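Local coordinates for protein post-proline cleaving enzyme (Rickettsia typhi, PDB 4HVT) that probably cleaves peptides on the carboxyl side of proline as a serine oligopeptidase that joins a beta-propeller to an alpha/beta-hydrolase domain, at residues G246-D251 / L257-A262; R307-F312 / I317-L322; L364-Y367 / A372-V375; K452-F457 / I462-V467; G486-I491 / V608-D613. One frame throughout, in Å; residues are numbered along the deposited sequence.

Contact 1 (G246-D251 / L257-A262); sequences GKLLSD and LIFISA
G246 and F259 face each other as an antiparallel hydrogen-bonded pair at the end of a beta hairpin: F259 N gives its proton to G246 O at 2.8 Å, and G246 N returns one to F259 O. One step on, K247 and I258 form a non-hydrogen-bonded pair, and the 246-251 segment then leaves strand geometry. A last bond holds the departing chain, L248 N to L257 O at 3.1 Å. The tight side is buried and apolar. L248 lies across F259 at about a right angle, CD1 of L248 4.1 Å from CD1 of F259. L249 and L257 run alongside each other, L249 CD1 4.0 Å from L257 CD1. The K247 side is more open to solvent and ends in charge. The K247 chain, bent at chi2 (-78°), brushes CD1 of I258 with its CE at 3.7 Å before NZ reaches a salt bridge with D251 OD1 and a hydrogen bond to W192 O. Where the strands part, a water accepts from L249 N and donates to L257 O. In the propeller domain, strand 242-247 is outermost in its four-stranded sheet, strand 269-275 flanks 257-263 across from it, and strand 293-298 of the next sheet meets L249 and F259.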
# COMPACT_ATOMS: atom_id res chain seq x y z
N GLY A 246 14.01 13.24 0.37
CA GLY A 246 13.60 13.12 -1.01
C GLY A 246 13.79 14.46 -1.69
O GLY A 246 14.15 15.42 -1.06
N LYS A 247 13.57 14.54 -3.00
CA LYS A 247 13.65 15.86 -3.67
C LYS A 247 12.43 16.72 -3.41
O LYS A 247 11.27 16.20 -3.38
CB LYS A 247 13.79 15.67 -5.15
CG LYS A 247 15.08 15.05 -5.63
CD LYS A 247 16.21 16.11 -5.61
CE LYS A 247 17.63 15.55 -5.64
NZ LYS A 247 17.77 14.56 -6.76
N LEU A 248 12.66 18.01 -3.18
CA LEU A 248 11.55 18.96 -3.02
C LEU A 248 10.79 19.25 -4.35
O LEU A 248 9.56 19.27 -4.41
CB LEU A 248 12.04 20.25 -2.40
CG LEU A 248 11.05 21.37 -2.13
CD1 LEU A 248 10.01 20.91 -1.11
CD2 LEU A 248 11.73 22.62 -1.60
N LEU A 249 11.60 19.47 -5.37
CA LEU A 249 11.13 19.80 -6.75
C LEU A 249 11.59 18.76 -7.73
O LEU A 249 12.30 17.83 -7.40
CB LEU A 249 11.64 21.16 -7.22
CG LEU A 249 11.46 22.31 -6.22
CD1 LEU A 249 12.06 23.59 -6.70
CD2 LEU A 249 9.95 22.51 -5.97
N SER A 250 11.12 18.87 -8.99
CA SER A 250 11.69 18.06 -10.06
C SER A 250 13.19 18.38 -10.19
O SER A 250 13.54 19.50 -10.08
CB SER A 250 11.02 18.49 -11.39
OG SER A 250 11.69 17.88 -12.49
N ASP A 251 14.05 17.39 -10.44
CA ASP A 251 15.45 17.59 -10.73
C ASP A 251 15.61 18.60 -11.89
O ASP A 251 16.62 19.24 -12.00
CB ASP A 251 16.15 16.31 -11.14
CG ASP A 251 16.51 15.41 -9.97
OD1 ASP A 251 17.01 15.94 -8.96
OD2 ASP A 251 16.35 14.18 -10.07
N LEU A 257 17.70 20.93 -3.82
CA LEU A 257 16.80 21.17 -2.72
C LEU A 257 16.25 19.81 -2.30
O LEU A 257 15.55 19.15 -3.04
CB LEU A 257 15.69 22.14 -3.12
CG LEU A 257 16.19 23.58 -3.39
CD1 LEU A 257 15.05 24.30 -4.10
CD2 LEU A 257 16.70 24.36 -2.14
N ILE A 258 16.54 19.44 -1.05
CA ILE A 258 16.10 18.20 -0.48
C ILE A 258 15.06 18.45 0.60
O ILE A 258 15.24 19.32 1.48
CB ILE A 258 17.34 17.43 0.12
CG1 ILE A 258 18.42 17.15 -0.96
CG2 ILE A 258 16.90 16.17 0.88
CD1 ILE A 258 18.05 16.18 -2.03
N PHE A 259 13.95 17.68 0.53
CA PHE A 259 12.90 17.72 1.51
C PHE A 259 13.21 16.69 2.55
O PHE A 259 13.26 15.50 2.26
CB PHE A 259 11.57 17.43 0.79
CG PHE A 259 10.33 17.40 1.70
CD1 PHE A 259 9.84 18.56 2.29
CD2 PHE A 259 9.65 16.26 1.87
CE1 PHE A 259 8.71 18.56 3.07
CE2 PHE A 259 8.48 16.25 2.63
CZ PHE A 259 8.02 17.38 3.24
N ILE A 260 13.38 17.14 3.78
CA ILE A 260 13.63 16.24 4.93
C ILE A 260 12.36 16.21 5.73
O ILE A 260 11.86 17.26 6.09
CB ILE A 260 14.76 16.76 5.79
CG1 ILE A 260 16.08 16.61 4.97
CG2 ILE A 260 14.84 15.99 7.08
CD1 ILE A 260 17.27 17.12 5.74
N SER A 261 11.84 15.00 5.97
CA SER A 261 10.57 14.84 6.62
C SER A 261 10.71 13.90 7.84
O SER A 261 11.04 12.74 7.69
CB SER A 261 9.54 14.35 5.61
OG SER A 261 8.23 14.20 6.18
N ALA A 262 10.47 14.48 9.01
CA ALA A 262 10.53 13.78 10.30
C ALA A 262 9.10 13.57 10.78
O ALA A 262 8.42 14.48 11.18
CB ALA A 262 11.32 14.56 11.32
O HOH W 1 14.46 19.73 -5.53

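Contact 2 (R307-F312 / I317-L322); sequences RSDWKF and IKAGSL
D309 grips the other segment through its carboxylate: A319 N points almost straight at OD1, 2.9 Å away and 176° at the hydrogen, OD1 receiving it on its anti lone pair. K318 folds back alongside the aspartate, and its NZ makes a long salt bridge to D309 OD2 at 3.6 Å. A water closes the gap, giving a proton to D309 OD1 and accepting one from K318 NZ. Beside this polar end, W310 and I317 pair in a short antiparallel bridge with two backbone bonds, I317 N to W310 O at 2.8 Å and W310 N to I317 O at 2.9 Å. On the face that carries both side chains, CD1 of I317 reaches 3.7 Å from CB of F312 and lies obliquely to the W310 and F312 rings; CB of F312 sits over one face of the indole near its rim. I317 gets there with CG1 opposite its carbonyl carbon (chi1 -47°) and CD1 extended beyond. Further out, a type II turn from K318 to S321 carries the A319 amide; K318 O takes bonds from S321 N and S321 OG, the latter at 2.6 Å. S308 OG bonds D291, and R307 NH1 hydrogen-bonds H527 of helix 524-528. The aspartate thus takes one amide proton and one water proton on a single oxygen, while the neighbouring lysine probably helps stabilise its negative charge at this solvent-facing edge.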
# COMPACT_ATOMS: atom_id res chain seq x y z
N ARG A 307 -4.83 18.07 6.33
CA ARG A 307 -5.57 17.07 7.11
C ARG A 307 -6.53 17.77 8.11
O ARG A 307 -7.51 17.16 8.58
CB ARG A 307 -4.56 16.16 7.86
CG ARG A 307 -5.22 15.28 8.90
CD ARG A 307 -4.32 14.12 9.30
NE ARG A 307 -4.79 13.47 10.52
CZ ARG A 307 -5.70 12.50 10.59
NH1 ARG A 307 -6.29 12.06 9.49
NH2 ARG A 307 -6.09 12.01 11.80
N SER A 308 -6.19 19.00 8.52
CA SER A 308 -7.01 19.80 9.40
C SER A 308 -7.31 21.15 8.79
O SER A 308 -6.58 21.61 7.89
CB SER A 308 -6.31 19.97 10.76
OG SER A 308 -6.08 18.73 11.37
N ASP A 309 -8.36 21.80 9.32
CA ASP A 309 -8.65 23.19 8.90
C ASP A 309 -7.44 24.07 9.22
O ASP A 309 -6.77 23.85 10.23
CB ASP A 309 -9.83 23.79 9.66
CG ASP A 309 -11.15 23.12 9.38
OD1 ASP A 309 -11.30 22.34 8.41
OD2 ASP A 309 -12.07 23.39 10.23
N TRP A 310 -7.16 25.02 8.34
CA TRP A 310 -6.07 25.97 8.53
C TRP A 310 -6.63 27.41 8.53
O TRP A 310 -7.09 27.85 7.49
CB TRP A 310 -5.09 25.81 7.39
CG TRP A 310 -3.84 26.60 7.47
CD1 TRP A 310 -3.41 27.40 8.52
CD2 TRP A 310 -2.82 26.67 6.48
NE1 TRP A 310 -2.18 27.96 8.21
CE2 TRP A 310 -1.80 27.51 6.97
CE3 TRP A 310 -2.68 26.13 5.23
CZ2 TRP A 310 -0.63 27.77 6.21
CZ3 TRP A 310 -1.55 26.37 4.49
CH2 TRP A 310 -0.52 27.15 4.98
N LYS A 311 -6.59 28.11 9.69
CA LYS A 311 -6.95 29.54 9.76
C LYS A 311 -5.76 30.29 9.21
O LYS A 311 -4.75 30.37 9.86
CB LYS A 311 -7.22 30.02 11.20
N PHE A 312 -5.84 30.71 7.95
CA PHE A 312 -4.69 31.30 7.24
C PHE A 312 -5.10 32.72 6.85
O PHE A 312 -5.96 32.89 6.01
CB PHE A 312 -4.27 30.44 6.00
CG PHE A 312 -3.16 31.06 5.20
CD1 PHE A 312 -1.85 31.06 5.69
CD2 PHE A 312 -3.43 31.71 4.00
CE1 PHE A 312 -0.83 31.65 4.96
CE2 PHE A 312 -2.41 32.30 3.26
CZ PHE A 312 -1.10 32.28 3.76
N ILE A 317 -9.23 27.64 5.68
CA ILE A 317 -9.04 26.69 4.57
C ILE A 317 -9.39 25.30 5.08
O ILE A 317 -8.75 24.80 5.97
CB ILE A 317 -7.61 26.70 4.02
CG1 ILE A 317 -7.16 28.15 3.79
CG2 ILE A 317 -7.56 25.84 2.72
CD1 ILE A 317 -5.72 28.33 3.37
N LYS A 318 -10.45 24.71 4.53
CA LYS A 318 -10.98 23.49 5.12
C LYS A 318 -10.09 22.23 4.96
O LYS A 318 -9.38 22.05 3.96
CB LYS A 318 -12.39 23.22 4.58
CG LYS A 318 -13.39 24.34 4.87
CD LYS A 318 -13.81 24.45 6.33
CE LYS A 318 -14.88 23.42 6.70
NZ LYS A 318 -15.06 23.27 8.18
N ALA A 319 -10.10 21.40 5.99
CA ALA A 319 -9.50 20.07 5.97
C ALA A 319 -9.82 19.35 4.67
O ALA A 319 -11.00 19.39 4.23
CB ALA A 319 -10.01 19.27 7.17
N GLY A 320 -8.81 18.74 4.05
CA GLY A 320 -8.97 18.05 2.76
C GLY A 320 -8.72 18.89 1.51
O GLY A 320 -8.73 18.37 0.40
N SER A 321 -8.46 20.18 1.69
CA SER A 321 -8.09 21.08 0.62
C SER A 321 -6.65 20.88 0.17
O SER A 321 -5.80 20.38 0.91
CB SER A 321 -8.24 22.56 1.05
OG SER A 321 -9.59 22.86 1.47
N LEU A 322 -6.42 21.26 -1.08
CA LEU A 322 -5.08 21.29 -1.64
C LEU A 322 -4.69 22.74 -1.87
O LEU A 322 -5.41 23.48 -2.52
CB LEU A 322 -5.01 20.53 -2.96
CG LEU A 322 -3.56 20.25 -3.43
CD1 LEU A 322 -2.94 19.07 -2.68
CD2 LEU A 322 -3.53 19.98 -4.94
O HOH W 2 -13.51 21.01 8.05

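Contact 3 (L364-Y367 / A372-V375); sequences LATY and AKVV
L364 and V375 run alongside each other on one face of the hairpin, pointing the same way, with CG2 of V375 3.8 Å from CB and 3.9 Å from CD2 of L364. That methyl lies between the backbone N and carbonyl carbon of V375 (chi1 -62° places CG1 opposite the carbonyl), which turns it to the leucine. On the same face T366 and K373 meet at about a right angle: T366 OG1 lies 3.6 Å from CB of K373, whose ammonium extends away from the threonine, and a water 2.8 Å from the hydroxyl also gives a weak bond to K373 O. The reverse face is made of smaller groups and one ring. A365 CB approaches V374 CG2 at 4.3 Å, and the Y367 ring stands obliquely to the A372 backbone, its CD1 3.6 Å from A372 N. Four backbone bonds join L364 to V375 and T366 to K373, the two hydrogen-bonded pairs. F399 of strand 398-402, in the next sheet, packs on A365, A372 and V374. Strands 350-357, 362-368, 371-380 and 388-390 follow one another as an antiparallel meander, the build of a beta-propeller blade, here in the N-terminal domain.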
# COMPACT_ATOMS: atom_id res chain seq x y z
N LEU A 364 -4.59 16.71 -11.48
CA LEU A 364 -5.18 16.65 -10.19
C LEU A 364 -6.25 15.58 -10.26
O LEU A 364 -7.27 15.76 -10.91
CB LEU A 364 -5.81 17.99 -9.82
CG LEU A 364 -6.77 18.02 -8.61
CD1 LEU A 364 -6.10 17.54 -7.33
CD2 LEU A 364 -7.49 19.31 -8.47
N ALA A 365 -5.98 14.50 -9.55
CA ALA A 365 -6.87 13.37 -9.48
C ALA A 365 -7.60 13.40 -8.15
O ALA A 365 -6.99 13.56 -7.07
CB ALA A 365 -6.11 12.08 -9.68
N THR A 366 -8.91 13.28 -8.20
CA THR A 366 -9.79 13.25 -7.02
C THR A 366 -10.81 12.11 -7.13
O THR A 366 -10.84 11.40 -8.12
CB THR A 366 -10.57 14.57 -6.84
OG1 THR A 366 -11.46 14.84 -7.98
CG2 THR A 366 -9.60 15.77 -6.72
N TYR A 367 -11.62 11.92 -6.08
CA TYR A 367 -12.85 11.13 -6.16
C TYR A 367 -14.03 12.00 -5.77
O TYR A 367 -13.94 12.88 -4.90
CB TYR A 367 -12.83 9.93 -5.23
CG TYR A 367 -11.77 8.88 -5.54
CD1 TYR A 367 -12.00 7.89 -6.52
CD2 TYR A 367 -10.55 8.88 -4.90
CE1 TYR A 367 -11.04 6.95 -6.79
CE2 TYR A 367 -9.58 7.94 -5.19
CZ TYR A 367 -9.84 6.97 -6.14
OH TYR A 367 -8.87 6.03 -6.43
N ALA A 372 -13.51 8.25 -9.72
CA ALA A 372 -12.37 9.10 -10.10
C ALA A 372 -12.77 10.26 -11.03
O ALA A 372 -13.60 10.09 -11.95
CB ALA A 372 -11.26 8.29 -10.76
N LYS A 373 -12.16 11.39 -10.75
CA LYS A 373 -12.31 12.63 -11.54
C LYS A 373 -10.94 13.23 -11.68
O LYS A 373 -10.17 13.27 -10.71
CB LYS A 373 -13.22 13.61 -10.82
CG LYS A 373 -14.62 13.05 -10.50
CD LYS A 373 -15.46 12.75 -11.76
CE LYS A 373 -16.71 11.93 -11.42
NZ LYS A 373 -17.61 11.65 -12.57
N VAL A 374 -10.66 13.77 -12.87
CA VAL A 374 -9.36 14.34 -13.16
C VAL A 374 -9.48 15.66 -13.94
O VAL A 374 -10.28 15.79 -14.85
CB VAL A 374 -8.53 13.33 -14.02
CG1 VAL A 374 -7.14 13.85 -14.34
CG2 VAL A 374 -8.40 12.00 -13.32
N VAL A 375 -8.62 16.60 -13.60
CA VAL A 375 -8.44 17.84 -14.35
C VAL A 375 -6.93 18.07 -14.52
O VAL A 375 -6.13 17.51 -13.83
CB VAL A 375 -9.00 19.12 -13.64
CG1 VAL A 375 -10.50 19.03 -13.44
CG2 VAL A 375 -8.28 19.42 -12.32
O HOH W 3 -10.39 16.42 -9.99

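Contact 4 (K452-F457 / I462-V467); sequences KEATSF and IPYFLV
K452-T455 and I462-V467 run antiparallel as the two arms of a hairpin, their axes 4.5 Å apart and inclined at 137°, with four backbone bonds tying K452 to Y464 and A454 to I462. The side chains of those two pairs share one face. There K452 lies over the phenol of Y464: its CB sits 3.8 Å from the ring centroid and 18° off the normal, a CH-pi contact displaced toward the rim, and the chain follows the ring outward until CE stands 3.2 Å from OH of Y464. The tyrosine takes this place because CG lies between its own backbone N and carbonyl carbon (chi1 65°), swinging the ring across to the other strand. There A454 N lies at the ring edge, in its plane, and CB of A454 is 4.0 Å from CE1 of Y464. Beyond the ring, CD of K452 touches CD2 of L466 at 3.7 Å. At the other end of the hairpin S456 CB rests on CG1 of I462, and S456 OG bonds D541 of helix 536-551, the helix that also meets I462 and Y464 from this face. The hairpin edges the mixed sheet of the alpha/beta-hydrolase domain, with 447-455 outermost and 510-514 next to 461-469. NZ of K452 makes a long, weak ion pair with E450, but the lysine serves this contact through its methylenes over the phenol face. The phenol oxygen gives its proton to a water, which in turn donates to E453 O at 3.0 Å, so the tyrosine is linked back to the strand it covers.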
# COMPACT_ATOMS: atom_id res chain seq x y z
N LYS A 452 -23.77 1.05 -4.01
CA LYS A 452 -24.86 1.10 -3.10
C LYS A 452 -24.44 1.77 -1.79
O LYS A 452 -23.29 2.16 -1.62
CB LYS A 452 -25.34 -0.35 -2.88
CG LYS A 452 -25.94 -1.02 -4.12
CD LYS A 452 -26.24 -2.49 -3.91
CE LYS A 452 -27.50 -2.71 -3.09
NZ LYS A 452 -28.69 -2.82 -3.98
N GLU A 453 -25.41 2.00 -0.90
CA GLU A 453 -25.15 2.50 0.46
C GLU A 453 -25.91 1.77 1.53
O GLU A 453 -27.04 1.42 1.38
CB GLU A 453 -25.50 3.97 0.58
CG GLU A 453 -24.71 4.85 -0.40
CD GLU A 453 -24.99 6.33 -0.20
OE1 GLU A 453 -26.14 6.65 0.21
OE2 GLU A 453 -24.04 7.15 -0.43
N ALA A 454 -25.25 1.55 2.65
CA ALA A 454 -25.91 1.01 3.83
C ALA A 454 -26.12 2.18 4.81
O ALA A 454 -25.47 3.19 4.70
CB ALA A 454 -25.03 -0.06 4.44
N THR A 455 -27.03 1.99 5.76
CA THR A 455 -27.23 2.92 6.87
C THR A 455 -26.62 2.38 8.14
O THR A 455 -27.00 1.33 8.68
CB THR A 455 -28.71 3.32 6.99
OG1 THR A 455 -29.11 3.84 5.71
CG2 THR A 455 -28.87 4.40 7.98
N SER A 456 -25.68 3.13 8.68
CA SER A 456 -24.99 2.67 9.87
C SER A 456 -25.78 3.03 11.12
O SER A 456 -26.85 3.68 11.05
CB SER A 456 -23.57 3.19 9.93
OG SER A 456 -22.76 2.45 10.87
N PHE A 457 -25.26 2.55 12.24
CA PHE A 457 -25.90 2.70 13.54
C PHE A 457 -26.27 4.12 13.93
O PHE A 457 -27.22 4.29 14.72
CB PHE A 457 -25.02 2.11 14.66
CG PHE A 457 -23.86 3.00 15.05
CD1 PHE A 457 -22.83 3.25 14.14
CD2 PHE A 457 -23.78 3.58 16.33
CE1 PHE A 457 -21.74 4.04 14.47
CE2 PHE A 457 -22.67 4.39 16.64
CZ PHE A 457 -21.67 4.61 15.73
N ILE A 462 -22.93 4.54 4.27
CA ILE A 462 -21.66 3.89 4.05
C ILE A 462 -21.72 3.32 2.65
O ILE A 462 -22.54 2.46 2.38
CB ILE A 462 -21.46 2.70 5.06
CG1 ILE A 462 -21.65 3.18 6.52
CG2 ILE A 462 -20.10 2.03 4.88
CD1 ILE A 462 -20.83 4.36 6.97
N PRO A 463 -20.82 3.77 1.77
CA PRO A 463 -20.80 3.22 0.43
C PRO A 463 -20.33 1.78 0.43
O PRO A 463 -19.49 1.39 1.25
CB PRO A 463 -19.73 4.04 -0.30
CG PRO A 463 -19.52 5.24 0.53
CD PRO A 463 -19.82 4.82 1.95
N TYR A 464 -20.86 1.02 -0.50
CA TYR A 464 -20.26 -0.24 -0.85
C TYR A 464 -20.48 -0.57 -2.33
O TYR A 464 -21.43 -0.08 -2.96
CB TYR A 464 -20.75 -1.39 0.05
CG TYR A 464 -22.21 -1.80 -0.03
CD1 TYR A 464 -23.19 -1.15 0.74
CD2 TYR A 464 -22.61 -2.86 -0.80
CE1 TYR A 464 -24.53 -1.54 0.74
CE2 TYR A 464 -23.93 -3.26 -0.80
CZ TYR A 464 -24.90 -2.62 -0.03
OH TYR A 464 -26.23 -3.06 -0.13
N PHE A 465 -19.57 -1.37 -2.84
CA PHE A 465 -19.52 -1.84 -4.22
C PHE A 465 -19.84 -3.32 -4.30
O PHE A 465 -19.21 -4.17 -3.62
CB PHE A 465 -18.19 -1.50 -4.84
CG PHE A 465 -18.00 -0.03 -5.00
CD1 PHE A 465 -18.43 0.63 -6.14
CD2 PHE A 465 -17.45 0.72 -3.98
CE1 PHE A 465 -18.28 2.02 -6.27
CE2 PHE A 465 -17.33 2.07 -4.06
CZ PHE A 465 -17.69 2.75 -5.24
N LEU A 466 -20.85 -3.62 -5.10
CA LEU A 466 -21.37 -4.94 -5.23
C LEU A 466 -21.14 -5.41 -6.68
O LEU A 466 -21.55 -4.71 -7.62
CB LEU A 466 -22.86 -4.89 -4.95
CG LEU A 466 -23.65 -6.15 -5.23
CD1 LEU A 466 -23.28 -7.34 -4.35
CD2 LEU A 466 -25.14 -5.84 -5.10
N VAL A 467 -20.49 -6.57 -6.87
CA VAL A 467 -20.22 -7.14 -8.20
C VAL A 467 -20.74 -8.58 -8.22
O VAL A 467 -20.49 -9.38 -7.30
CB VAL A 467 -18.72 -7.17 -8.52
CG1 VAL A 467 -18.42 -7.91 -9.83
CG2 VAL A 467 -18.21 -5.75 -8.64
O HOH W 4 -28.09 -1.20 0.51

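Contact 5 (G486-I491 / V608-D613); sequences GGFQVI and VTEYGD
F488 approaches E610 with the alpha carbons 7.0 Å apart, the nearest pair of alpha carbons where a type I' turn from G487 to V490 meets the short helix 608-611. The turn holds itself by a bond from V490 N to G487 O, and G612, with positive phi, ends the helix. From the turn F488 N gives a proton to E610 OE2 at 3.0 Å, reaching the oxygen from well above the carboxylate plane. The F488 ring is stacked on the same glutamate: ring and carboxylate planes differ by 17°, and CG of E610 lies over one face, 3.7 Å from the ring centroid. E610 achieves both by a bend at chi2 (71°) that folds the carboxylate back along the ring. The turn follows strand 480-483 of the alpha/beta-hydrolase sheet, and F488 lies near S566, H682 and D649, which have the arrangement of a Ser-His-Asp triad, with S566 probably on the nucleophile elbow. Y611 takes the other approach to the ring: the edge of F488 is turned toward the tyrosine face in an offset edge-to-face pair, planes at 86° and centroids 5.9 Å apart. Y611 OH lies at the F488 ring edge, 3.5 Å from CE2, and hydrogen-bonds N567. E610 has further partners, a salt bridge from OE2 to R535 and bonds from OE1 to Y267 and H527, while W607 meets the F488 ring.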
# COMPACT_ATOMS: atom_id res chain seq x y z
N GLY A 486 -10.54 0.11 6.36
CA GLY A 486 -11.03 0.98 7.42
C GLY A 486 -10.02 1.49 8.44
O GLY A 486 -10.16 1.33 9.67
N GLY A 487 -8.99 2.13 7.94
CA GLY A 487 -7.97 2.73 8.81
C GLY A 487 -7.08 3.68 8.04
O GLY A 487 -7.01 3.61 6.83
N PHE A 488 -6.39 4.54 8.78
CA PHE A 488 -5.24 5.29 8.28
C PHE A 488 -5.60 6.24 7.16
O PHE A 488 -4.71 6.67 6.43
CB PHE A 488 -4.06 4.36 7.94
CG PHE A 488 -3.55 3.56 9.13
CD1 PHE A 488 -2.78 4.14 10.10
CD2 PHE A 488 -3.92 2.24 9.32
CE1 PHE A 488 -2.31 3.44 11.16
CE2 PHE A 488 -3.48 1.54 10.40
CZ PHE A 488 -2.65 2.14 11.33
N GLN A 489 -6.88 6.60 7.05
CA GLN A 489 -7.33 7.51 5.97
C GLN A 489 -7.06 6.90 4.61
O GLN A 489 -7.00 7.59 3.55
CB GLN A 489 -6.72 8.93 6.11
CG GLN A 489 -7.61 10.00 5.52
CD GLN A 489 -7.09 11.42 5.62
OE1 GLN A 489 -6.45 11.74 6.60
NE2 GLN A 489 -7.39 12.27 4.60
N VAL A 490 -6.96 5.58 4.55
CA VAL A 490 -6.76 4.89 3.27
C VAL A 490 -8.06 4.87 2.44
O VAL A 490 -9.12 4.45 2.92
CB VAL A 490 -6.27 3.47 3.45
CG1 VAL A 490 -6.44 2.68 2.15
CG2 VAL A 490 -4.86 3.49 4.05
N ILE A 491 -7.97 5.31 1.18
CA ILE A 491 -9.12 5.24 0.27
C ILE A 491 -9.16 3.86 -0.36
O ILE A 491 -8.23 3.51 -1.07
CB ILE A 491 -9.01 6.30 -0.87
CG1 ILE A 491 -8.94 7.72 -0.27
CG2 ILE A 491 -10.16 6.13 -1.85
CD1 ILE A 491 -8.57 8.81 -1.27
N VAL A 608 0.22 4.31 17.70
CA VAL A 608 -0.44 4.72 18.90
C VAL A 608 -1.54 5.75 18.62
O VAL A 608 -2.56 5.79 19.30
CB VAL A 608 0.59 5.25 19.92
CG1 VAL A 608 -0.17 5.86 21.08
CG2 VAL A 608 1.47 4.10 20.40
N THR A 609 -1.34 6.66 17.65
CA THR A 609 -2.35 7.66 17.34
C THR A 609 -3.50 7.09 16.54
O THR A 609 -4.54 7.76 16.41
CB THR A 609 -1.73 8.88 16.60
OG1 THR A 609 -1.05 8.42 15.42
CG2 THR A 609 -0.79 9.62 17.51
N GLU A 610 -3.35 5.88 15.98
CA GLU A 610 -4.43 5.21 15.28
C GLU A 610 -5.33 4.43 16.25
O GLU A 610 -6.52 4.41 16.07
CB GLU A 610 -3.94 4.29 14.15
CG GLU A 610 -5.06 3.72 13.31
CD GLU A 610 -5.78 4.70 12.40
OE1 GLU A 610 -5.34 5.88 12.38
OE2 GLU A 610 -6.78 4.26 11.71
N TYR A 611 -4.74 3.75 17.23
CA TYR A 611 -5.50 2.81 18.04
C TYR A 611 -5.70 3.24 19.49
O TYR A 611 -6.55 2.70 20.18
CB TYR A 611 -4.81 1.45 18.01
CG TYR A 611 -4.69 0.82 16.63
CD1 TYR A 611 -5.82 0.42 15.89
CD2 TYR A 611 -3.44 0.60 16.08
CE1 TYR A 611 -5.68 -0.12 14.61
CE2 TYR A 611 -3.30 0.05 14.82
CZ TYR A 611 -4.43 -0.33 14.11
OH TYR A 611 -4.25 -0.87 12.85
N GLY A 612 -5.00 4.28 19.90
CA GLY A 612 -4.92 4.64 21.34
C GLY A 612 -3.80 3.87 22.00
O GLY A 612 -3.35 2.85 21.49
N ASP A 613 -3.36 4.38 23.16
CA ASP A 613 -2.27 3.83 23.94
C ASP A 613 -2.79 2.84 25.01
O ASP A 613 -3.38 3.26 25.98
CB ASP A 613 -1.50 4.96 24.57
CG ASP A 613 -0.23 4.51 25.18
OD1 ASP A 613 -0.02 3.30 25.40
OD2 ASP A 613 0.61 5.38 25.44

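Contacts 1, 2 and 3 come first along the chain, all in the N-terminal beta-propeller, and contacts 4 and 5 follow in the alpha/beta-hydrolase part. Contacts 1 and 3 join neighbouring strands, each within its own propeller sheet, with centres 25 Å apart, whereas contact 2 ties the excursion between strands 301-305 and 322-326. It packs on contact 3 through L322 and L364. Contact 4 is the edge hairpin of the mixed sheet, its centre about 40 Å from that of contact 1, on the opposite side of the chain's centre. Contact 5 lies where the two domains meet: R307 of contact 2 hydrogen-bonds its Q489 weakly, and Y367 of contact 3 packs on its I491, near the probable triad.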